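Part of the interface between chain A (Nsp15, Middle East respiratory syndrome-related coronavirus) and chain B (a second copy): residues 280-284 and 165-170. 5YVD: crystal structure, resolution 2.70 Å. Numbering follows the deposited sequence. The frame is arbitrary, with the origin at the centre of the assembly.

Chain A, residues 280-284: TNTAA
Chain B, residues 165-170: DVVKQP

Two irregular loop segments, one from each of two copies of Nsp15, meet in a small contact that buries 266 Å² in total. Neither has regular helix or strand structure. The register is set by Thr A282, whose CA lies 4.2 Å from CA of Val B167, and is continued by Ala A283, whose CA lies 5.5 Å from CA of Lys B168; residue numbers therefore rise together along the two chains at this point. Most of the surface is covered at Thr A282 (56 Å²), Ala A283 (51 Å²) and Val B166 (39 Å²).

Thr A282 supplies the central polar link through its backbone. Its carbonyl accepts a hydrogen bond from the amide of Lys B168, with O of Thr A282 2.8 Å from N of Lys B168 and an N-H...O angle of 149°, a short and reasonably straight bond. The residue is buried, with phi/psi of -101/-9, and its CB points sideways to the partner. With chi1 in the p well (71°), OG1 is turned back onto its own chain, where it accepts a hydrogen bond from the backbone amide two residues further along: N of Ala A284 lies 3.0 Å from OG1 of Thr A282, with an N-H...O angle of 157°. The hydroxyl thus braces the loop, while the main chain packs against the partner, CA of Thr A282 lying 3.8 Å from O of Val B166. The methyl is more loosely placed, CG2 of Thr A282 being 4.4 Å from CG2 of Val B166.

Val B166 directs its CB toward chain A from a backbone at -92/-11, with chi1 at -55° (m). Its CG2 also comes within 4.1 Å of O of Asn A281. The chain then extends at Val B167 (-70/131, chi1 82°, p), whose CG2 approaches O of Asn A281 at 3.8 Å.

Ala A283 adopts a left-handed conformation (62/15), and its CB points toward chain B. The small methyl fits among several neighbours: CB of Ala A283 is 4.0 Å from CG2 of Val B167 in an apolar contact, 3.7 Å from CG of Gln B169 and 4.2 Å from N of Lys B168. The carbonyl of the same alanine is joined to chain B by a water, which donates to O of Ala A283 at 2.5 Å and accepts from NE2 of Gln B169 at 2.8 Å. Gln B169 (-119/154; chi1 -73°, chi2 -78°, both m; chi3 -25°) suits this position because its aliphatic portion packs on the methyl while its amide reaches the water; OE1 is satisfied elsewhere in the structure.

Lys B168 (-110/8) contributes its amide to the direct bond, but the end of its side chain leads away from chain A, with chi1 -63° (m), chi2 -28° between wells, chi3 -64° (m) and chi4 -89° (m). Asn A281 (-95/-45; chi1 -63°, m; chi2 -38°) likewise turns its side-chain end away and meets the valines through its carbonyl.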

# COMPACT_ATOMS: atom_id res chain seq x y z
N THR A 280 -7.42 37.50 1.43
CA THR A 280 -6.05 37.65 0.91
C THR A 280 -5.56 39.11 0.70
O THR A 280 -4.42 39.33 0.27
CB THR A 280 -5.86 36.80 -0.36
OG1 THR A 280 -6.83 37.16 -1.37
CG2 THR A 280 -6.01 35.31 -0.02
N ASN A 281 -6.40 40.10 1.03
CA ASN A 281 -5.90 41.46 1.15
C ASN A 281 -5.52 41.80 2.57
O ASN A 281 -4.49 42.40 2.83
CB ASN A 281 -6.94 42.47 0.69
CG ASN A 281 -7.30 42.31 -0.76
OD1 ASN A 281 -6.46 42.03 -1.61
ND2 ASN A 281 -8.57 42.49 -1.05
N THR A 282 -6.38 41.43 3.50
CA THR A 282 -6.26 41.89 4.87
C THR A 282 -5.63 40.85 5.78
O THR A 282 -5.34 41.10 6.95
CB THR A 282 -7.66 42.17 5.41
OG1 THR A 282 -8.32 40.92 5.61
CG2 THR A 282 -8.45 43.01 4.41
N ALA A 283 -5.47 39.65 5.26
CA ALA A 283 -4.97 38.54 6.04
C ALA A 283 -5.89 38.19 7.21
O ALA A 283 -5.50 37.46 8.11
CB ALA A 283 -3.56 38.84 6.52
N ALA A 284 -7.13 38.68 7.19
CA ALA A 284 -8.09 38.32 8.21
C ALA A 284 -8.39 36.81 8.05
O ALA A 284 -8.50 36.30 6.91
CB ALA A 284 -9.35 39.16 8.08
N ASP B 165 -1.70 49.33 4.23
CA ASP B 165 -2.21 49.81 5.53
C ASP B 165 -3.30 48.91 6.15
O ASP B 165 -3.54 48.99 7.36
CB ASP B 165 -2.79 51.22 5.39
CG ASP B 165 -1.81 52.20 4.80
OD1 ASP B 165 -0.60 51.98 4.98
OD2 ASP B 165 -2.25 53.17 4.15
N VAL B 166 -3.95 48.07 5.33
CA VAL B 166 -5.05 47.21 5.80
C VAL B 166 -4.62 45.80 6.26
O VAL B 166 -5.44 45.07 6.85
CB VAL B 166 -6.16 47.07 4.71
CG1 VAL B 166 -6.67 48.43 4.28
CG2 VAL B 166 -5.69 46.26 3.49
N VAL B 167 -3.38 45.40 6.00
CA VAL B 167 -2.97 44.01 6.30
C VAL B 167 -2.86 43.71 7.82
O VAL B 167 -2.26 44.47 8.55
CB VAL B 167 -1.67 43.64 5.57
CG1 VAL B 167 -0.43 44.15 6.32
CG2 VAL B 167 -1.61 42.15 5.37
N LYS B 168 -3.45 42.62 8.28
CA LYS B 168 -3.55 42.35 9.72
C LYS B 168 -2.67 41.19 10.20
O LYS B 168 -2.76 40.77 11.35
CB LYS B 168 -5.01 42.11 10.16
CG LYS B 168 -6.00 43.26 9.99
CD LYS B 168 -5.42 44.68 10.05
CE LYS B 168 -4.82 45.04 11.40
NZ LYS B 168 -5.82 45.63 12.33
N GLN B 169 -1.82 40.69 9.32
CA GLN B 169 -0.69 39.87 9.71
C GLN B 169 0.48 40.67 9.21
O GLN B 169 0.33 41.42 8.26
CB GLN B 169 -0.68 38.52 8.98
CG GLN B 169 -1.73 37.52 9.45
CD GLN B 169 -1.38 36.82 10.76
OE1 GLN B 169 -0.22 36.69 11.13
NE2 GLN B 169 -2.39 36.34 11.45
N PRO B 170 1.65 40.50 9.82
CA PRO B 170 2.80 41.20 9.28
C PRO B 170 3.20 40.69 7.90
O PRO B 170 3.03 39.50 7.58
CB PRO B 170 3.90 40.90 10.30
CG PRO B 170 3.49 39.61 10.98
CD PRO B 170 1.97 39.62 10.95
O HOH W 1 -4.88 37.40 10.56